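Local structure of protein pid-3 (Caenorhabditis elegans, 7OCX) at the interface of chains A and B. The protein acts in piRNA biogenesis as a subunit of the PETISCO complex, where its RNA recognition motif domain pairs with the TOFU-6 RRM domain. Numbering follows the deposited sequence. Chains: chain A/B, Protein pid-3.

Contact 1: the interface of chains A and B. Residues chain A 26-27, 30, 37-41; chain B 25, 27, 31.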
loop_
_atom_site.group_PDB
_atom_site.type_symbol
_atom_site.label_atom_id
_atom_site.label_comp_id
_atom_site.label_asym_id
_atom_site.label_seq_id
_atom_site.Cartn_x
_atom_site.Cartn_y
_atom_site.Cartn_z
ATOM N N THR A 26 -7.011 -10.709 2.151
ATOM C CA THR A 26 -6.055 -10.656 1.043
ATOM C C THR A 26 -5.711 -9.230 0.654
ATOM O O THR A 26 -4.579 -8.959 0.252
ATOM C CB THR A 26 -6.572 -11.420 -0.182
ATOM O OG1 THR A 26 -7.844 -10.908 -0.574
ATOM C CG2 THR A 26 -6.678 -12.908 0.116
ATOM N N PHE A 27 -6.647 -8.284 0.789
ATOM C CA PHE A 27 -6.253 -6.921 0.495
ATOM C C PHE A 27 -5.205 -6.410 1.477
ATOM O O PHE A 27 -4.292 -5.673 1.089
ATOM C CB PHE A 27 -7.464 -6.024 0.550
ATOM C CG PHE A 27 -8.449 -6.259 -0.539
ATOM C CD1 PHE A 27 -8.115 -6.054 -1.871
ATOM C CD2 PHE A 27 -9.741 -6.608 -0.227
ATOM C CE1 PHE A 27 -9.078 -6.203 -2.869
ATOM C CE2 PHE A 27 -10.690 -6.770 -1.218
ATOM C CZ PHE A 27 -10.359 -6.574 -2.535
ATOM N N ALA A 30 -1.834 -7.689 0.427
ATOM C CA ALA A 30 -1.337 -6.881 -0.680
ATOM C C ALA A 30 -0.818 -5.538 -0.185
ATOM O O ALA A 30 0.181 -5.024 -0.704
ATOM C CB ALA A 30 -2.438 -6.693 -1.713
ATOM N N ARG A 37 3.309 -4.828 -7.784
ATOM C CA ARG A 37 2.041 -5.236 -8.363
ATOM C C ARG A 37 1.709 -6.667 -7.961
ATOM O O ARG A 37 2.482 -7.595 -8.238
ATOM C CB ARG A 37 2.058 -5.098 -9.877
ATOM C CG ARG A 37 0.758 -5.621 -10.474
ATOM C CD ARG A 37 0.612 -5.315 -11.951
ATOM N NE ARG A 37 -0.639 -5.814 -12.514
ATOM C CZ ARG A 37 -1.736 -5.104 -12.726
ATOM N NH1 ARG A 37 -1.778 -3.803 -12.497
ATOM N NH2 ARG A 37 -2.814 -5.710 -13.217
ATOM N N VAL A 38 0.540 -6.825 -7.344
ATOM C CA VAL A 38 0.013 -8.097 -6.867
ATOM C C VAL A 38 -1.111 -8.536 -7.789
ATOM O O VAL A 38 -2.111 -7.822 -7.958
ATOM C CB VAL A 38 -0.514 -7.981 -5.430
ATOM C CG1 VAL A 38 -1.218 -9.269 -5.007
ATOM C CG2 VAL A 38 0.590 -7.671 -4.466
ATOM N N ASN A 39 -0.966 -9.727 -8.368
ATOM C CA ASN A 39 -1.971 -10.238 -9.274
ATOM C C ASN A 39 -2.852 -11.315 -8.663
ATOM O O ASN A 39 -3.959 -11.506 -9.139
ATOM C CB ASN A 39 -1.320 -10.774 -10.554
ATOM C CG ASN A 39 -0.816 -9.663 -11.448
ATOM O OD1 ASN A 39 -1.376 -8.574 -11.481
ATOM N ND2 ASN A 39 0.233 -9.932 -12.184
ATOM N N GLY A 40 -2.413 -11.988 -7.604
ATOM C CA GLY A 40 -3.276 -12.946 -6.941
ATOM C C GLY A 40 -2.703 -13.310 -5.597
ATOM O O GLY A 40 -1.491 -13.252 -5.377
ATOM N N ILE A 41 -3.596 -13.704 -4.694
ATOM C CA ILE A 41 -3.173 -14.139 -3.375
ATOM C C ILE A 41 -3.968 -15.375 -2.985
ATOM O O ILE A 41 -5.188 -15.394 -3.142
ATOM C CB ILE A 41 -3.337 -13.034 -2.310
ATOM C CG1 ILE A 41 -2.495 -11.802 -2.671
ATOM C CG2 ILE A 41 -2.926 -13.597 -0.943
ATOM C CD1 ILE A 41 -2.490 -10.666 -1.613
ATOM N N ASN B 25 -5.079 -2.818 -10.713
ATOM C CA ASN B 25 -6.074 -3.839 -10.440
ATOM C C ASN B 25 -6.597 -3.621 -9.025
ATOM O O ASN B 25 -6.199 -2.685 -8.318
ATOM C CB ASN B 25 -5.525 -5.260 -10.620
ATOM C CG ASN B 25 -4.334 -5.552 -9.726
ATOM O OD1 ASN B 25 -4.155 -4.915 -8.686
ATOM N ND2 ASN B 25 -3.571 -6.593 -10.074
ATOM N N PHE B 27 -6.073 -5.140 -6.227
ATOM C CA PHE B 27 -5.072 -5.115 -5.188
ATOM C C PHE B 27 -4.313 -3.794 -5.189
ATOM O O PHE B 27 -3.967 -3.267 -4.127
ATOM C CB PHE B 27 -4.111 -6.274 -5.397
ATOM C CG PHE B 27 -4.710 -7.614 -5.105
ATOM C CD1 PHE B 27 -5.117 -7.936 -3.837
ATOM C CD2 PHE B 27 -4.838 -8.551 -6.085
ATOM C CE1 PHE B 27 -5.613 -9.184 -3.548
ATOM C CE2 PHE B 27 -5.353 -9.808 -5.804
ATOM C CZ PHE B 27 -5.734 -10.119 -4.530
ATOM N N GLN B 31 -3.755 -1.042 -2.254
ATOM C CA GLN B 31 -2.450 -0.538 -1.856
ATOM C C GLN B 31 -2.449 0.990 -1.737
ATOM O O GLN B 31 -1.758 1.546 -0.874
ATOM C CB GLN B 31 -1.372 -1.031 -2.832
ATOM C CG GLN B 31 -1.130 -2.565 -2.752
ATOM C CD GLN B 31 -0.159 -3.049 -3.818
ATOM O OE1 GLN B 31 -0.261 -2.646 -4.974
ATOM N NE2 GLN B 31 0.706 -3.997 -3.466
HETATM O O HOH W 1 -1.274 -4.615 -7.346
HETATM O O HOH W 2 -4.368 -8.208 -12.507
#
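Helix 26-32 of the RNA recognition motif (RRM) domain of chain B packs against the same helix and strand 38-45 of chain A, with B:Phe27 pushed into the groove between them. The ring has CG anti to its own carbonyl carbon (chi1 -71°), a setting that carries it away from its own helix, 26-32 of chain B, and across to chain A. One methyl of A:Val38, CG1, lies over a face of the ring near its rim, 3.8 Å from CD2 of B:Phe27. Near CD1, on the same side of the ring as that methyl, A:Ala30 CB comes to 3.6 Å from B:Phe27 CD1. From the other side of the ring plane A:Phe27 CD1 approaches B:Phe27 CD1 to 4.0 Å, the two side chains crossing at about a right angle. Deeper in, the outer atoms of B:Phe27 touch A:Gly40 CA and the A:Ile41 side chain.

Polar groups flank this plug on two sides. B:Gln31 extends beyond CG and gives an N-H from NE2 to the backbone O of A:Ala30 at 3.0 Å; the bond is nearly straight, 160° at the hydrogen, although the donor stands above the carbonyl plane. On the other side B:Asn25 donates from ND2 to A:Val38 O at 2.8 Å, tilted 32° from the carbonyl plane. That amide nitrogen also lies over the rim of one face of the A:Arg37 guanidinium and contacts water 2, which reaches A:Asn39 OD1. Water 1 joins the backbone N of A:Val38 to B:Asn25 OD1 and B:Gln31 OE1, tying the two polar side chains of chain B together. The backbone N and O of A:Val38 are thus both engaged at the edge of the aromatic plug. Burying B:Phe27 beneath a polar rim is likely to set how the two PID-3 chains sit against each other, consistent with a role in dimerisation of the RRM domain.

Contact 2: the interface of chains A and B. Residues chain A 23-25, 27; chain B 37-39.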
loop_
_atom_site.group_PDB
_atom_site.type_symbol
_atom_site.label_atom_id
_atom_site.label_comp_id
_atom_site.label_asym_id
_atom_site.label_seq_id
_atom_site.Cartn_x
_atom_site.Cartn_y
_atom_site.Cartn_z
ATOM N N MET A 23 -5.432 -11.305 11.485
ATOM C CA MET A 23 -6.680 -10.671 11.079
ATOM C C MET A 23 -6.660 -10.184 9.639
ATOM O O MET A 23 -7.718 -9.781 9.133
ATOM C CB MET A 23 -6.954 -9.494 12.017
ATOM C CG MET A 23 -5.796 -8.488 11.980
ATOM S SD MET A 23 -5.991 -6.964 12.912
ATOM C CE MET A 23 -5.012 -5.823 11.910
ATOM N N LEU A 24 -5.518 -10.173 8.965
ATOM C CA LEU A 24 -5.485 -9.595 7.625
ATOM C C LEU A 24 -6.291 -10.444 6.638
ATOM O O LEU A 24 -6.275 -11.673 6.702
ATOM C CB LEU A 24 -4.064 -9.505 7.108
ATOM C CG LEU A 24 -3.099 -8.567 7.810
ATOM C CD1 LEU A 24 -1.789 -8.428 7.036
ATOM C CD2 LEU A 24 -3.685 -7.212 7.968
ATOM N N ASN A 25 -6.966 -9.782 5.697
ATOM C CA ASN A 25 -7.557 -10.421 4.527
ATOM C C ASN A 25 -6.596 -10.258 3.343
ATOM O O ASN A 25 -5.489 -9.751 3.487
ATOM C CB ASN A 25 -8.948 -9.851 4.230
ATOM C CG ASN A 25 -8.964 -8.352 3.930
ATOM O OD1 ASN A 25 -7.956 -7.740 3.598
ATOM N ND2 ASN A 25 -10.151 -7.767 4.027
ATOM N N PHE A 27 -6.647 -8.284 0.789
ATOM C CA PHE A 27 -6.253 -6.921 0.495
ATOM C C PHE A 27 -5.205 -6.410 1.477
ATOM O O PHE A 27 -4.292 -5.673 1.089
ATOM C CB PHE A 27 -7.464 -6.024 0.550
ATOM C CG PHE A 27 -8.449 -6.259 -0.539
ATOM C CD1 PHE A 27 -8.115 -6.054 -1.871
ATOM C CD2 PHE A 27 -9.741 -6.608 -0.227
ATOM C CE1 PHE A 27 -9.078 -6.203 -2.869
ATOM C CE2 PHE A 27 -10.690 -6.770 -1.218
ATOM C CZ PHE A 27 -10.359 -6.574 -2.535
ATOM N N ARG B 37 -8.373 -0.828 6.367
ATOM C CA ARG B 37 -8.843 -2.168 6.062
ATOM C C ARG B 37 -9.876 -2.110 4.947
ATOM O O ARG B 37 -10.937 -1.487 5.096
ATOM C CB ARG B 37 -9.449 -2.880 7.268
ATOM C CG ARG B 37 -9.969 -4.264 6.845
ATOM C CD ARG B 37 -10.447 -5.117 7.991
ATOM N NE ARG B 37 -11.018 -6.394 7.570
ATOM C CZ ARG B 37 -10.383 -7.557 7.575
ATOM N NH1 ARG B 37 -9.109 -7.646 7.900
ATOM N NH2 ARG B 37 -11.055 -8.662 7.274
ATOM N N VAL B 38 -9.577 -2.806 3.857
ATOM C CA VAL B 38 -10.420 -2.896 2.675
ATOM C C VAL B 38 -11.103 -4.253 2.680
ATOM O O VAL B 38 -10.432 -5.292 2.699
ATOM C CB VAL B 38 -9.594 -2.720 1.390
ATOM C CG1 VAL B 38 -10.501 -2.878 0.179
ATOM C CG2 VAL B 38 -8.872 -1.414 1.375
ATOM N N ASN B 39 -12.426 -4.257 2.618
ATOM C CA ASN B 39 -13.203 -5.485 2.579
ATOM C C ASN B 39 -13.799 -5.787 1.219
ATOM O O ASN B 39 -14.269 -6.906 0.996
ATOM C CB ASN B 39 -14.330 -5.417 3.597
ATOM C CG ASN B 39 -13.821 -5.469 4.993
ATOM O OD1 ASN B 39 -12.849 -6.179 5.280
ATOM N ND2 ASN B 39 -14.443 -4.713 5.879
HETATM O O HOH W 3 -7.308 -4.681 4.040
HETATM O O HOH W 4 -12.642 -9.301 4.548
#
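The ring of A:Phe27 meets B:Val38 at the apolar centre, where helix 26-32 of one RNA recognition motif (RRM) domain faces the start of strand 38-45 in the other. B:Val38 CG1 sits over one face of the ring, offset toward the rim, and comes to 3.8 Å from A:Phe27 CD2. This branch is anti to the backbone N of its own residue (chi1 178°), which turns it onto the aromatic face, the two side chains crossing at about a right angle. CD2 of A:Phe27 also lies 3.3 Å from the carbonyl oxygen, B:Val38 O, which leads out to the polar groups.

A:Asn25 takes up that oxygen. Its CG lies between the backbone N and the carbonyl carbon (chi1 61°), and this rotation brings ND2 to 2.8 Å from B:Val38 O, with the oxygen a little out of the amide plane. The other N-H of the amide is probably the one directed at water 4, 3.0 Å from A:Asn25 ND2 and in contact with B:Asn39 OD1. On the opposite branch, A:Asn25 OD1 reaches water 3, which lies 2.9 Å from the backbone N of B:Val38. One asparagine amide therefore serves both backbone polar groups of B:Val38, one directly and one through water.

Farther out, B:Arg37 comes tip to tip with A:Asn25 on a chain extended from CG to NE. Its guanidinium presents a face to A:Asn25 ND2, which lies above the rim, the amide and guanidinium planes being 31° apart. NH1 of B:Arg37 then donates to the loop carbonyl A:Met23 O at 2.8 Å. Within chain B, the NE of B:Arg37 donates to B:Asn39 OD1 at 2.9 Å; it lies on a lone pair of that oxygen, though the oxygen is well out of the guanidinium plane. This internal bond may limit rotation of the guanidinium where it faces A:Asn25.

Contact 1 and contact 2 lie about 11 Å apart, measured between the centres of their C-alpha atoms, and share A:Phe27. They belong to one two-fold symmetric interface, in which the phenylalanine of each chain enters the partner domain. Chain B gives helix 26-32 and residue 25 to contact 1 and residues 37-39 to contact 2; chain A gives residues 37-41 with part of helix 26-32 to contact 1, and residues 23-25 with A:Phe27 to contact 2. This reciprocal exchange would hold the two PID-3 copies of the deposited assembly together, alongside two other protein chains, probably TOFU-6.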